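Local atomic coordinates of cobalamin biosynthesis protein (Agrobacterium tumefaciens, PDB entry 3BY5), a protein that is of unassigned function but probably takes part in the biosynthesis of cobalamin. Residues 17-22 with 48-53; 112-117 with 127-132. All coordinates share one frame; numbering follows the deposited sequence.

Contact 1 (17-22 with 48-53); sequences CRKGAA and PLKADE
Two loops at the ends of neighbouring parallel strands meet here. Loop 17-22 leads from strand 11-17 into helix 23-37; loop 48-53 leads from strand 43-46 into helix 54-62. The closer part is small and lies around Gly20 and Asp52. Asp52 turns CG anti to its backbone N (chi1 -164°), laying CB 3.2 Å from Gly20 N, with the carboxylate alongside the glycine. Glycine suits this place, since its positive phi (92°, with psi 76°) would press a CB against the carbonyl O of Lys19. The methyl of Ala51, small enough to lie alongside the extended Lys19, meets it where Ala51 CB lies 3.6 Å from Lys19 CD. Farther out the packing loosens. Lys50, bent at its last two torsions, crosses Lys19 at about a right angle, with Lys50 CD 3.8 Å from Lys19 CE; lysine suits this exposed rim, giving methylenes to the packing. Lys50 NZ ends at the edge of the Arg18 guanidinium, 3.2 Å from Arg18 NH2. Both are donors, so this approach is no bond. Across the two segments the loops thus meet by van der Waals contact, aliphatic in part, without a hydrogen bond or salt bridge, and the two like charges at the rim would be expected to repel.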
ATOM      1  N   CYS A  17     -12.735   2.562  -9.373  1.00 56.78           N
ATOM      2  CA  CYS A  17     -13.858   3.490  -9.494  1.00 65.07           C
ATOM      3  C   CYS A  17     -13.608   4.514 -10.588  1.00 69.83           C
ATOM      4  O   CYS A  17     -12.466   4.712 -11.013  1.00 70.25           O
ATOM      5  CB  CYS A  17     -14.157   4.192  -8.162  1.00 65.72           C
ATOM      6  SG  CYS A  17     -12.715   4.830  -7.291  1.00 70.17           S
ATOM      7  N   ARG A  18     -14.684   5.150 -11.047  1.00 76.56           N
ATOM      8  CA  ARG A  18     -14.586   6.217 -12.037  1.00 82.29           C
ATOM      9  C   ARG A  18     -14.092   7.494 -11.350  1.00 84.80           C
ATOM     10  O   ARG A  18     -14.285   7.665 -10.139  1.00 84.97           O
ATOM     11  CB  ARG A  18     -15.940   6.444 -12.729  1.00 82.79           C
ATOM     12  CG  ARG A  18     -15.888   6.405 -14.265  1.00 86.27           C
ATOM     13  CD  ARG A  18     -15.240   7.655 -14.862  1.00 89.53           C
ATOM     14  NE  ARG A  18     -14.399   7.349 -16.021  1.00 93.38           N
ATOM     15  CZ  ARG A  18     -13.109   7.011 -15.962  1.00 96.92           C
ATOM     16  NH1 ARG A  18     -12.440   6.756 -17.077  1.00 98.79           N
ATOM     17  NH2 ARG A  18     -12.480   6.924 -14.795  1.00 97.14           N
ATOM     18  N   LYS A  19     -13.431   8.361 -12.122  1.00 87.39           N
ATOM     19  CA  LYS A  19     -12.921   9.652 -11.645  1.00 88.30           C
ATOM     20  C   LYS A  19     -14.033  10.456 -10.980  1.00 86.11           C
ATOM     21  O   LYS A  19     -15.027  10.813 -11.620  1.00 86.98           O
ATOM     22  CB  LYS A  19     -12.321  10.467 -12.801  1.00 89.27           C
ATOM     23  CG  LYS A  19     -11.106   9.853 -13.497  1.00 91.27           C
ATOM     24  CD  LYS A  19     -10.821  10.585 -14.806  1.00 91.35           C
ATOM     25  CE  LYS A  19      -9.749   9.895 -15.638  1.00 92.70           C
ATOM     26  NZ  LYS A  19      -9.636  10.512 -16.991  1.00 91.95           N
ATOM     27  N   GLY A  20     -13.864  10.713  -9.688  1.00 83.34           N
ATOM     28  CA  GLY A  20     -14.852  11.437  -8.905  1.00 81.45           C
ATOM     29  C   GLY A  20     -15.808  10.467  -8.250  1.00 81.49           C
ATOM     30  O   GLY A  20     -16.943  10.296  -8.702  1.00 84.12           O
ATOM     31  N   ALA A  21     -15.330   9.811  -7.196  1.00 78.46           N
ATOM     32  CA  ALA A  21     -16.143   8.898  -6.407  1.00 73.30           C
ATOM     33  C   ALA A  21     -16.053   9.309  -4.946  1.00 70.24           C
ATOM     34  O   ALA A  21     -14.956   9.528  -4.431  1.00 69.97           O
ATOM     35  CB  ALA A  21     -15.672   7.466  -6.593  1.00 72.61           C
ATOM     36  N   ALA A  22     -17.209   9.437  -4.298  1.00 67.21           N
ATOM     37  CA  ALA A  22     -17.281   9.812  -2.885  1.00 64.28           C
ATOM     38  C   ALA A  22     -16.755   8.679  -2.010  1.00 61.70           C
ATOM     39  O   ALA A  22     -16.927   7.508  -2.343  1.00 61.33           O
ATOM     40  CB  ALA A  22     -18.711  10.168  -2.497  1.00 64.01           C
ATOM     41  N   PRO A  48      -2.791   2.376 -10.124  1.00 47.60           N
ATOM     42  CA  PRO A  48      -2.348   3.774 -10.141  1.00 50.65           C
ATOM     43  C   PRO A  48      -3.507   4.733 -10.388  1.00 54.09           C
ATOM     44  O   PRO A  48      -4.121   4.695 -11.454  1.00 55.82           O
ATOM     45  CB  PRO A  48      -1.373   3.813 -11.319  1.00 50.98           C
ATOM     46  CG  PRO A  48      -0.842   2.426 -11.405  1.00 48.42           C
ATOM     47  CD  PRO A  48      -1.977   1.526 -11.010  1.00 47.34           C
ATOM     48  N   LEU A  49      -3.799   5.582  -9.408  1.00 59.25           N
ATOM     49  CA  LEU A  49      -5.034   6.356  -9.408  1.00 64.59           C
ATOM     50  C   LEU A  49      -4.910   7.592 -10.293  1.00 69.67           C
ATOM     51  O   LEU A  49      -3.811   8.100 -10.516  1.00 68.27           O
ATOM     52  CB  LEU A  49      -5.408   6.767  -7.982  1.00 62.60           C
ATOM     53  CG  LEU A  49      -4.271   6.776  -6.958  1.00 56.57           C
ATOM     54  CD1 LEU A  49      -3.388   8.000  -7.149  1.00 55.89           C
ATOM     55  CD2 LEU A  49      -4.822   6.723  -5.542  1.00 54.42           C
ATOM     56  N   LYS A  50      -6.044   8.072 -10.795  1.00 75.84           N
ATOM     57  CA  LYS A  50      -6.097   8.688 -12.115  1.00 83.13           C
ATOM     58  C   LYS A  50      -6.178  10.207 -12.011  1.00 87.12           C
ATOM     59  O   LYS A  50      -5.158  10.885 -11.887  1.00 86.02           O
ATOM     60  CB  LYS A  50      -7.290   8.151 -12.909  1.00 83.47           C
ATOM     61  CG  LYS A  50      -6.955   6.974 -13.811  1.00 83.36           C
ATOM     62  CD  LYS A  50      -8.121   6.630 -14.724  1.00 83.95           C
ATOM     63  CE  LYS A  50      -8.977   5.522 -14.133  1.00 85.90           C
ATOM     64  NZ  LYS A  50      -9.885   6.030 -13.068  1.00 83.38           N
ATOM     65  N   ALA A  51      -7.396  10.735 -12.063  1.00 93.48           N
ATOM     66  CA  ALA A  51      -7.621  12.162 -11.871  1.00 97.75           C
ATOM     67  C   ALA A  51      -8.141  12.455 -10.468  1.00 99.83           C
ATOM     68  O   ALA A  51      -7.680  13.384  -9.806  1.00100.66           O
ATOM     69  CB  ALA A  51      -8.588  12.692 -12.919  1.00 98.37           C
ATOM     70  N   ASP A  52      -9.104  11.655 -10.021  1.00101.72           N
ATOM     71  CA  ASP A  52      -9.536  11.681  -8.628  1.00102.94           C
ATOM     72  C   ASP A  52      -8.886  10.556  -7.829  1.00100.67           C
ATOM     73  O   ASP A  52      -8.794   9.422  -8.298  1.00 99.74           O
ATOM     74  CB  ASP A  52     -11.060  11.580  -8.538  1.00105.10           C
ATOM     75  CG  ASP A  52     -11.590  11.976  -7.174  1.00110.05           C
ATOM     76  OD1 ASP A  52     -11.658  13.190  -6.891  1.00113.43           O
ATOM     77  OD2 ASP A  52     -11.939  11.073  -6.385  1.00111.85           O
ATOM     78  N   GLU A  53      -8.439  10.877  -6.619  1.00 97.86           N
ATOM     79  CA  GLU A  53      -7.639   9.951  -5.827  1.00 95.74           C
ATOM     80  C   GLU A  53      -7.989  10.049  -4.346  1.00 91.65           C
ATOM     81  O   GLU A  53      -7.618   9.183  -3.553  1.00 91.68           O
ATOM     82  CB  GLU A  53      -6.147  10.220  -6.033  1.00 98.56           C
ATOM     83  CG  GLU A  53      -5.615  11.405  -5.245  1.00102.81           C
ATOM     84  CD  GLU A  53      -5.966  12.734  -5.882  1.00104.54           C
ATOM     85  OE1 GLU A  53      -6.978  12.797  -6.612  1.00104.50           O
ATOM     86  OE2 GLU A  53      -5.231  13.717  -5.654  1.00103.00           O
TER

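Contact 2 (112-117 with 127-132); sequences RLVAPR and IAMTSD
The guanidinium of Arg112 has Met129 CB over one face, 4.1 Å above its plane and offset toward the rim. Met129 O lies over the same face, 3.2 Å from Arg112 NH1 but at too poor an angle for a hydrogen bond, while Thr130 O and Ser131 N lie at the edge. The setting is a beta hairpin of antiparallel strands 112-120 and 123-129, the former outermost in the chain's sheet. Arg112 and Met129 form a hydrogen-bonded pair: Arg112 N gives to Met129 O at 3.0 Å, and Met129 N returns a bond to Arg112 O that runs almost along the C=O axis (170°). The Arg112 side chain takes the crowded first torsion (chi1 70°) and bends at chi2; its length lets NH2 reach past the end of strand 123-129 to Thr130 O in a weak bond. Leu113 and Ala128 are the next, non-hydrogen-bonded pair, on the other side of the sheet. Ala128 packs there on Ala103 and Leu104 of helix 98-107, and its small methyl is consistent with that close approach. Beyond them Val114 N donates to Ile127 O at 3.2 Å. Branched Val114 spreads its two methyls between neighbours: CG2 meets Ile127 CG2 at 3.7 Å, and CG1 touches Met129 CB at 3.8 Å, with the selenium of this selenomethionine close to both. Ile127 itself is buried against Ala33 and Phe37 of helix 23-37. Past this point the direct pairing yields to water: one molecule donates to Ala115 O at 2.6 Å and accepts from Ile127 N at 3.0 Å.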
ATOM      1  N   ARG A 112      -5.533 -16.190  -4.539  1.00 43.13           N
ATOM      2  CA  ARG A 112      -6.548 -16.528  -5.529  1.00 42.32           C
ATOM      3  C   ARG A 112      -7.771 -15.638  -5.329  1.00 39.85           C
ATOM      4  O   ARG A 112      -7.986 -15.105  -4.239  1.00 39.67           O
ATOM      5  CB  ARG A 112      -6.906 -18.022  -5.461  1.00 45.01           C
ATOM      6  CG  ARG A 112      -7.671 -18.435  -4.217  1.00 53.46           C
ATOM      7  CD  ARG A 112      -7.105 -19.691  -3.573  1.00 67.75           C
ATOM      8  NE  ARG A 112      -7.417 -19.714  -2.141  1.00 79.16           N
ATOM      9  CZ  ARG A 112      -6.589 -19.320  -1.172  1.00 82.06           C
ATOM     10  NH1 ARG A 112      -5.366 -18.880  -1.457  1.00 82.20           N
ATOM     11  NH2 ARG A 112      -6.983 -19.374   0.096  1.00 81.17           N
ATOM     12  N   LEU A 113      -8.553 -15.460  -6.390  1.00 37.23           N
ATOM     13  CA  LEU A 113      -9.815 -14.740  -6.303  1.00 36.10           C
ATOM     14  C   LEU A 113     -10.882 -15.683  -5.790  1.00 39.38           C
ATOM     15  O   LEU A 113     -11.029 -16.787  -6.304  1.00 44.26           O
ATOM     16  CB  LEU A 113     -10.220 -14.204  -7.671  1.00 34.72           C
ATOM     17  CG  LEU A 113      -9.324 -13.161  -8.333  1.00 32.77           C
ATOM     18  CD1 LEU A 113      -9.762 -12.997  -9.765  1.00 30.67           C
ATOM     19  CD2 LEU A 113      -9.360 -11.827  -7.592  1.00 28.15           C
ATOM     20  N   VAL A 114     -11.627 -15.247  -4.778  1.00 42.07           N
ATOM     21  CA  VAL A 114     -12.594 -16.119  -4.103  1.00 44.02           C
ATOM     22  C   VAL A 114     -14.056 -15.773  -4.387  1.00 48.85           C
ATOM     23  O   VAL A 114     -14.961 -16.554  -4.075  1.00 53.89           O
ATOM     24  CB  VAL A 114     -12.357 -16.163  -2.575  1.00 42.93           C
ATOM     25  CG1 VAL A 114     -10.981 -16.732  -2.269  1.00 47.66           C
ATOM     26  CG2 VAL A 114     -12.525 -14.785  -1.951  1.00 40.91           C
ATOM     27  N   ALA A 115     -14.278 -14.605  -4.981  1.00 49.05           N
ATOM     28  CA  ALA A 115     -15.618 -14.120  -5.259  1.00 46.09           C
ATOM     29  C   ALA A 115     -15.650 -13.592  -6.690  1.00 47.78           C
ATOM     30  O   ALA A 115     -14.605 -13.212  -7.220  1.00 48.27           O
ATOM     31  CB  ALA A 115     -15.977 -13.030  -4.273  1.00 45.11           C
ATOM     32  N   PRO A 116     -16.838 -13.592  -7.334  1.00 47.28           N
ATOM     33  CA  PRO A 116     -16.945 -12.982  -8.655  1.00 45.33           C
ATOM     34  C   PRO A 116     -16.847 -11.464  -8.594  1.00 44.36           C
ATOM     35  O   PRO A 116     -17.078 -10.869  -7.538  1.00 42.35           O
ATOM     36  CB  PRO A 116     -18.344 -13.400  -9.117  1.00 45.69           C
ATOM     37  CG  PRO A 116     -19.104 -13.586  -7.868  1.00 46.04           C
ATOM     38  CD  PRO A 116     -18.123 -14.179  -6.907  1.00 47.65           C
ATOM     39  N   ARG A 117     -16.497 -10.862  -9.730  1.00 45.81           N
ATOM     40  CA  ARG A 117     -16.363  -9.415  -9.866  1.00 47.95           C
ATOM     41  C   ARG A 117     -17.647  -8.717  -9.440  1.00 44.71           C
ATOM     42  O   ARG A 117     -18.737  -9.043  -9.911  1.00 42.21           O
ATOM     43  CB  ARG A 117     -15.999  -9.054 -11.308  1.00 52.22           C
ATOM     44  CG  ARG A 117     -15.481  -7.630 -11.525  1.00 60.62           C
ATOM     45  CD  ARG A 117     -16.548  -6.700 -12.115  1.00 67.10           C
ATOM     46  NE  ARG A 117     -17.348  -7.337 -13.160  1.00 68.67           N
ATOM     47  CZ  ARG A 117     -18.028  -6.685 -14.100  1.00 72.02           C
ATOM     48  NH1 ARG A 117     -18.004  -5.361 -14.157  1.00 71.90           N
ATOM     49  NH2 ARG A 117     -18.727  -7.362 -15.001  1.00 75.08           N
ATOM     50  N   ILE A 127     -12.313  -9.417  -4.559  1.00 31.41           N
ATOM     51  CA  ILE A 127     -11.791  -9.992  -3.317  1.00 32.72           C
ATOM     52  C   ILE A 127     -10.822 -11.143  -3.586  1.00 30.99           C
ATOM     53  O   ILE A 127     -11.154 -12.096  -4.290  1.00 28.92           O
ATOM     54  CB  ILE A 127     -12.924 -10.408  -2.321  1.00 34.75           C
ATOM     55  CG1 ILE A 127     -13.675  -9.176  -1.812  1.00 34.37           C
ATOM     56  CG2 ILE A 127     -12.367 -11.147  -1.104  1.00 31.44           C
ATOM     57  CD1 ILE A 127     -14.985  -8.925  -2.505  1.00 40.57           C
ATOM     58  N   ALA A 128      -9.617 -11.024  -3.032  1.00 32.82           N
ATOM     59  CA  ALA A 128      -8.626 -12.093  -3.077  1.00 36.04           C
ATOM     60  C   ALA A 128      -8.270 -12.569  -1.675  1.00 40.48           C
ATOM     61  O   ALA A 128      -8.284 -11.788  -0.731  1.00 38.14           O
ATOM     62  CB  ALA A 128      -7.382 -11.634  -3.808  1.00 32.58           C
HETATM   63  N   MSE A 129      -7.969 -13.860  -1.550  1.00 49.22           N
HETATM   64  CA  MSE A 129      -7.437 -14.433  -0.312  1.00 59.19           C
HETATM   65  C   MSE A 129      -6.100 -15.096  -0.578  1.00 58.80           C
HETATM   66  O   MSE A 129      -5.896 -15.680  -1.641  1.00 58.71           O
HETATM   67  CB  MSE A 129      -8.402 -15.453   0.279  1.00 59.70           C
HETATM   68  CG  MSE A 129      -9.195 -14.938   1.451  1.00 67.28           C
HETATM   69 SE   MSE A 129     -10.994 -15.672   1.489  1.00 76.25          SE
HETATM   70  CE  MSE A 129     -11.631 -14.934   3.180  1.00 69.56           C
ATOM     71  N   THR A 130      -5.196 -15.012   0.391  1.00 63.57           N
ATOM     72  CA  THR A 130      -3.850 -15.549   0.225  1.00 67.69           C
ATOM     73  C   THR A 130      -3.701 -16.918   0.889  1.00 72.36           C
ATOM     74  O   THR A 130      -4.610 -17.370   1.587  1.00 72.02           O
ATOM     75  CB  THR A 130      -2.778 -14.553   0.727  1.00 66.50           C
ATOM     76  OG1 THR A 130      -1.491 -14.952   0.241  1.00 67.62           O
ATOM     77  CG2 THR A 130      -2.761 -14.474   2.246  1.00 66.30           C
ATOM     78  N   SER A 131      -2.554 -17.560   0.651  1.00 80.00           N
ATOM     79  CA  SER A 131      -2.238 -18.907   1.155  1.00 87.34           C
ATOM     80  C   SER A 131      -2.471 -19.110   2.659  1.00 90.69           C
ATOM     81  O   SER A 131      -3.022 -20.135   3.066  1.00 90.82           O
ATOM     82  CB  SER A 131      -0.791 -19.280   0.800  1.00 88.65           C
ATOM     83  OG  SER A 131      -0.563 -19.196  -0.596  1.00 89.22           O
ATOM     84  N   ASP A 132      -2.055 -18.137   3.469  1.00 95.19           N
ATOM     85  CA  ASP A 132      -2.285 -18.173   4.918  1.00 99.50           C
ATOM     86  C   ASP A 132      -3.524 -17.369   5.320  1.00100.28           C
ATOM     87  O   ASP A 132      -4.647 -17.882   5.307  1.00100.15           O
ATOM     88  CB  ASP A 132      -1.048 -17.686   5.692  1.00101.75           C
ATOM     89  CG  ASP A 132      -0.654 -16.255   5.343  1.00105.22           C
ATOM     90  OD1 ASP A 132      -0.861 -15.355   6.188  1.00105.97           O
ATOM     91  OD2 ASP A 132      -0.135 -16.031   4.228  1.00107.37           O
TER
HETATM   92  O   HOH W   1     -13.425 -10.858  -6.998  1.00 44.16           O
HETATM   93  O   HOH W   2     -15.478  -9.535  -5.779  1.00 43.82           O

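In the fold
Contacts 1 and 2 lie on opposite sides of the chain's centre, their own centres 24 Å apart and their nearest atoms about 10 Å apart, so neither touches the other. Both are tied to one mixed sheet, in which strand 11-17 stands between 43-46 and 123-129. Contact 1 joins the loops that follow the parallel strands 11-17 and 43-46, whereas contact 2 pairs antiparallel strands at one edge of the sheet, 112-120 being the outermost. Helix 23-37 links them: its Ile26 packs on Cys17 and Ala21, and its Phe37 on Ala115 and Ile127. Near contact 1, Leu49 and Glu53 reach the second subunit, while no other chain of the assembly touches contact 2.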